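Local coordinates for muconate lactonizing enzyme (Corynebacterium glutamicum, PDB 3I4K), which belongs to the muconate lactonizing enzyme group of the enolase superfamily and binds a magnesium ion in its barrel domain, at residues A[145-157]-A[183-195]. Numbering follows the deposited sequence.
Sequences GVLPLDVAVAEIE and RVAELAREVGDRV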
loop_
_atom_site.group_PDB
_atom_site.type_symbol
_atom_site.label_atom_id
_atom_site.label_comp_id
_atom_site.label_asym_id
_atom_site.label_seq_id
_atom_site.Cartn_x
_atom_site.Cartn_y
_atom_site.Cartn_z
ATOM N N GLY A 145 -10.625 -28.271 12.002
ATOM C CA GLY A 145 -9.426 -29.039 11.717
ATOM C C GLY A 145 -9.939 -30.348 11.139
ATOM O O GLY A 145 -11.154 -30.514 11.011
ATOM N N VAL A 146 -9.053 -31.274 10.780
ATOM C CA VAL A 146 -9.508 -32.540 10.224
ATOM C C VAL A 146 -10.296 -33.277 11.310
ATOM O O VAL A 146 -9.785 -33.530 12.396
ATOM C CB VAL A 146 -8.315 -33.397 9.719
ATOM C CG1 VAL A 146 -7.282 -33.558 10.818
ATOM C CG2 VAL A 146 -8.813 -34.758 9.239
ATOM N N LEU A 147 -11.556 -33.586 11.010
ATOM C CA LEU A 147 -12.452 -34.259 11.954
ATOM C C LEU A 147 -13.288 -35.307 11.246
ATOM O O LEU A 147 -13.565 -35.187 10.058
ATOM C CB LEU A 147 -13.440 -33.259 12.571
ATOM C CG LEU A 147 -12.987 -32.080 13.425
ATOM C CD1 LEU A 147 -14.028 -30.971 13.348
ATOM C CD2 LEU A 147 -12.786 -32.540 14.857
ATOM N N PRO A 148 -13.725 -36.342 11.981
ATOM C CA PRO A 148 -14.548 -37.393 11.375
ATOM C C PRO A 148 -15.865 -36.769 10.909
ATOM O O PRO A 148 -16.301 -35.758 11.462
ATOM C CB PRO A 148 -14.746 -38.383 12.527
ATOM C CG PRO A 148 -13.486 -38.205 13.343
ATOM C CD PRO A 148 -13.320 -36.706 13.353
ATOM N N LEU A 149 -16.496 -37.369 9.905
ATOM C CA LEU A 149 -17.746 -36.849 9.360
ATOM C C LEU A 149 -18.803 -36.410 10.371
ATOM O O LEU A 149 -19.337 -35.297 10.281
ATOM C CB LEU A 149 -18.385 -37.875 8.424
ATOM C CG LEU A 149 -19.789 -37.477 7.952
ATOM C CD1 LEU A 149 -19.720 -36.186 7.159
ATOM C CD2 LEU A 149 -20.383 -38.590 7.105
ATOM N N ASP A 150 -19.116 -37.293 11.314
ATOM C CA ASP A 150 -20.129 -37.022 12.328
ATOM C C ASP A 150 -19.748 -35.868 13.250
ATOM O O ASP A 150 -20.579 -35.022 13.573
ATOM C CB ASP A 150 -20.381 -38.291 13.159
ATOM C CG ASP A 150 -20.872 -39.457 12.316
ATOM O OD1 ASP A 150 -20.209 -39.795 11.309
ATOM O OD2 ASP A 150 -21.917 -40.046 12.663
ATOM N N VAL A 151 -18.493 -35.850 13.683
ATOM C CA VAL A 151 -18.008 -34.795 14.565
ATOM C C VAL A 151 -18.083 -33.439 13.855
ATOM O O VAL A 151 -18.496 -32.439 14.441
ATOM C CB VAL A 151 -16.546 -35.057 14.984
ATOM C CG1 VAL A 151 -16.085 -33.989 15.956
ATOM C CG2 VAL A 151 -16.424 -36.434 15.604
ATOM N N ALA A 152 -17.682 -33.420 12.587
ATOM C CA ALA A 152 -17.695 -32.191 11.794
ATOM C C ALA A 152 -19.109 -31.631 11.645
ATOM O O ALA A 152 -19.354 -30.456 11.952
ATOM C CB ALA A 152 -17.092 -32.455 10.429
ATOM N N VAL A 153 -20.033 -32.467 11.172
ATOM C CA VAL A 153 -21.415 -32.046 10.991
ATOM C C VAL A 153 -21.981 -31.529 12.306
ATOM O O VAL A 153 -22.750 -30.568 12.333
ATOM C CB VAL A 153 -22.306 -33.208 10.518
ATOM C CG1 VAL A 153 -23.741 -32.730 10.378
ATOM C CG2 VAL A 153 -21.795 -33.757 9.195
ATOM N N ALA A 154 -21.598 -32.179 13.398
ATOM C CA ALA A 154 -22.065 -31.782 14.717
ATOM C C ALA A 154 -21.521 -30.405 15.083
ATOM O O ALA A 154 -22.255 -29.547 15.582
ATOM C CB ALA A 154 -21.625 -32.814 15.759
ATOM N N GLU A 155 -20.231 -30.198 14.836
ATOM C CA GLU A 155 -19.589 -28.926 15.154
ATOM C C GLU A 155 -20.147 -27.773 14.321
ATOM O O GLU A 155 -20.217 -26.636 14.790
ATOM C CB GLU A 155 -18.080 -29.022 14.945
ATOM C CG GLU A 155 -17.349 -27.812 15.466
ATOM C CD GLU A 155 -15.850 -27.958 15.386
ATOM O OE1 GLU A 155 -15.340 -29.029 15.769
ATOM O OE2 GLU A 155 -15.184 -26.997 14.951
ATOM N N ILE A 156 -20.545 -28.065 13.087
ATOM C CA ILE A 156 -21.111 -27.033 12.228
ATOM C C ILE A 156 -22.470 -26.606 12.786
ATOM O O ILE A 156 -22.725 -25.413 12.950
ATOM C CB ILE A 156 -21.255 -27.531 10.760
ATOM C CG1 ILE A 156 -19.864 -27.690 10.133
ATOM C CG2 ILE A 156 -22.072 -26.543 9.939
ATOM C CD1 ILE A 156 -19.874 -28.111 8.672
ATOM N N GLU A 157 -23.327 -27.581 13.094
ATOM C CA GLU A 157 -24.662 -27.306 13.658
ATOM C C GLU A 157 -24.539 -26.434 14.908
ATOM O O GLU A 157 -25.261 -25.448 15.080
ATOM C CB GLU A 157 -25.359 -28.611 14.051
ATOM C CG GLU A 157 -25.470 -29.626 12.944
ATOM C CD GLU A 157 -26.421 -29.195 11.855
ATOM O OE1 GLU A 157 -26.345 -28.024 11.432
ATOM O OE2 GLU A 157 -27.240 -30.033 11.419
ATOM N N ARG A 183 -15.391 -38.023 2.879
ATOM C CA ARG A 183 -15.695 -37.375 4.146
ATOM C C ARG A 183 -16.273 -35.980 3.926
ATOM O O ARG A 183 -17.322 -35.634 4.482
ATOM C CB ARG A 183 -14.418 -37.274 4.985
ATOM C CG ARG A 183 -14.586 -36.592 6.325
ATOM C CD ARG A 183 -13.258 -36.531 7.074
ATOM N NE ARG A 183 -12.276 -35.667 6.418
ATOM C CZ ARG A 183 -12.099 -34.378 6.705
ATOM N NH1 ARG A 183 -12.840 -33.794 7.642
ATOM N NH2 ARG A 183 -11.170 -33.671 6.066
ATOM N N VAL A 184 -15.586 -35.184 3.108
ATOM C CA VAL A 184 -16.014 -33.817 2.820
ATOM C C VAL A 184 -17.250 -33.764 1.920
ATOM O O VAL A 184 -18.162 -32.975 2.165
ATOM C CB VAL A 184 -14.859 -33.004 2.169
ATOM C CG1 VAL A 184 -15.360 -31.646 1.714
ATOM C CG2 VAL A 184 -13.726 -32.827 3.176
ATOM N N ALA A 185 -17.283 -34.595 0.882
ATOM C CA ALA A 185 -18.429 -34.602 -0.015
ATOM C C ALA A 185 -19.691 -34.911 0.781
ATOM O O ALA A 185 -20.714 -34.240 0.627
ATOM C CB ALA A 185 -18.235 -35.637 -1.117
ATOM N N GLU A 186 -19.611 -35.930 1.637
ATOM C CA GLU A 186 -20.746 -36.349 2.457
ATOM C C GLU A 186 -21.170 -35.255 3.419
ATOM O O GLU A 186 -22.359 -35.045 3.654
ATOM C CB GLU A 186 -20.405 -37.630 3.236
ATOM C CG GLU A 186 -20.494 -38.909 2.396
ATOM C CD GLU A 186 -20.088 -40.171 3.161
ATOM O OE1 GLU A 186 -20.570 -40.371 4.300
ATOM O OE2 GLU A 186 -19.294 -40.971 2.615
ATOM N N LEU A 187 -20.196 -34.556 3.979
ATOM C CA LEU A 187 -20.505 -33.480 4.901
ATOM C C LEU A 187 -21.182 -32.347 4.145
ATOM O O LEU A 187 -22.014 -31.628 4.703
ATOM C CB LEU A 187 -19.223 -32.981 5.568
ATOM C CG LEU A 187 -19.322 -31.730 6.435
ATOM C CD1 LEU A 187 -18.159 -31.710 7.403
ATOM C CD2 LEU A 187 -19.317 -30.486 5.561
ATOM N N ALA A 188 -20.823 -32.200 2.871
ATOM C CA ALA A 188 -21.380 -31.153 2.024
ATOM C C ALA A 188 -22.839 -31.426 1.686
ATOM O O ALA A 188 -23.630 -30.498 1.528
ATOM C CB ALA A 188 -20.562 -31.023 0.746
ATOM N N ARG A 189 -23.196 -32.698 1.571
ATOM C CA ARG A 189 -24.572 -33.053 1.256
ATOM C C ARG A 189 -25.491 -32.793 2.436
ATOM O O ARG A 189 -26.700 -32.663 2.269
ATOM C CB ARG A 189 -24.663 -34.520 0.846
ATOM C CG ARG A 189 -24.082 -34.788 -0.526
ATOM C CD ARG A 189 -24.096 -36.264 -0.875
ATOM N NE ARG A 189 -23.402 -36.512 -2.137
ATOM C CZ ARG A 189 -22.153 -36.130 -2.391
ATOM N NH1 ARG A 189 -21.457 -35.476 -1.471
ATOM N NH2 ARG A 189 -21.595 -36.407 -3.564
ATOM N N GLU A 190 -24.911 -32.702 3.626
ATOM C CA GLU A 190 -25.696 -32.464 4.831
ATOM C C GLU A 190 -25.636 -31.036 5.347
ATOM O O GLU A 190 -26.284 -30.712 6.338
ATOM C CB GLU A 190 -25.234 -33.389 5.952
ATOM C CG GLU A 190 -25.450 -34.862 5.695
ATOM C CD GLU A 190 -25.173 -35.689 6.930
ATOM O OE1 GLU A 190 -25.828 -35.434 7.962
ATOM O OE2 GLU A 190 -24.302 -36.586 6.872
ATOM N N VAL A 191 -24.870 -30.176 4.688
ATOM C CA VAL A 191 -24.743 -28.806 5.164
ATOM C C VAL A 191 -24.648 -27.779 4.040
ATOM O O VAL A 191 -25.018 -26.618 4.216
ATOM C CB VAL A 191 -23.489 -28.672 6.073
ATOM C CG1 VAL A 191 -23.393 -27.274 6.635
ATOM C CG2 VAL A 191 -23.552 -29.683 7.203
ATOM N N GLY A 192 -24.159 -28.216 2.885
ATOM C CA GLY A 192 -23.992 -27.325 1.749
ATOM C C GLY A 192 -25.189 -26.502 1.313
ATOM O O GLY A 192 -25.065 -25.640 0.441
ATOM N N ASP A 193 -26.351 -26.750 1.905
ATOM C CA ASP A 193 -27.546 -26.002 1.531
ATOM C C ASP A 193 -27.750 -24.799 2.442
ATOM O O ASP A 193 -28.406 -23.827 2.064
ATOM C CB ASP A 193 -28.779 -26.905 1.607
ATOM C CG ASP A 193 -28.608 -28.187 0.824
ATOM O OD1 ASP A 193 -28.444 -28.110 -0.413
ATOM O OD2 ASP A 193 -28.631 -29.271 1.450
ATOM N N ARG A 194 -27.176 -24.869 3.640
ATOM C CA ARG A 194 -27.326 -23.805 4.621
ATOM C C ARG A 194 -26.135 -22.859 4.716
ATOM O O ARG A 194 -26.286 -21.714 5.140
ATOM C CB ARG A 194 -27.597 -24.407 6.008
ATOM C CG ARG A 194 -28.835 -25.293 6.087
ATOM C CD ARG A 194 -29.282 -25.514 7.534
ATOM N NE ARG A 194 -28.366 -26.345 8.311
ATOM C CZ ARG A 194 -28.155 -27.639 8.085
ATOM N NH1 ARG A 194 -28.792 -28.258 7.096
ATOM N NH2 ARG A 194 -27.319 -28.321 8.856
ATOM N N VAL A 195 -24.953 -23.330 4.338
ATOM C CA VAL A 195 -23.766 -22.492 4.423
ATOM C C VAL A 195 -22.805 -22.642 3.248
ATOM O O VAL A 195 -22.951 -23.533 2.412
ATOM C CB VAL A 195 -22.978 -22.773 5.724
ATOM C CG1 VAL A 195 -23.823 -22.414 6.940
ATOM C CG2 VAL A 195 -22.573 -24.230 5.781
#
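Leu-149, at the start of helix 149-157, lies beside Arg-183 with their CA atoms 5.6 Å apart, and from there helices 149-157 and 183-189 run in the same general direction, their axes 9.9 Å apart at closest and inclined by 37°. Leu-187 is the knob of this pairing. With chi1 at 172°, which turns CG away from the backbone N, the side chain sits in a hole formed by Leu-149, Ala-152, Val-153 and Ile-156. The fit is tight on one wall, where Leu-187 CD1 presses against Ala-152 CB at 3.3 Å, while CD2 meets Ile-156 CD1 tip to tip. Leu-149 CD1 lies over the backbone N and CA of Leu-187, and its CD2 reaches the aliphatic foot and OE1 of Glu-186. Farther along, Ile-156 CG2 and Val-191 CG1 touch end to end at 3.6 Å.

Polar links close both ends of this apolar seam. The Arg-183 chain runs out straight and bends at chi3, which carries NH1 to a lone pair of Leu-147 O in a distinctly bent 2.9 Å hydrogen bond, the oxygen tilted from the guanidinium plane. Val-146 CG2 covers the centre of one guanidinium face, Val-184 CG2 the rim of the other; Asp-180 and the Lys-171 carbonyl hold NH2, so the group's rotation is well fixed. At the far end, Glu-157 OE1 accepts from Arg-194 NH2 at 2.8 Å on its syn side but tilted out of the carboxylate plane, a salt bridge with the two planes 31° apart.

Beneath the seam, Ile-156 and Leu-187 reach strand 167-171, which runs parallel to its neighbours 137-144 and 196-200. Adjacent outer helices packed side by side over parallel strands, in successive beta-alpha units, are the hallmark of the TIM-barrel-like C-terminal domain of the enolase superfamily.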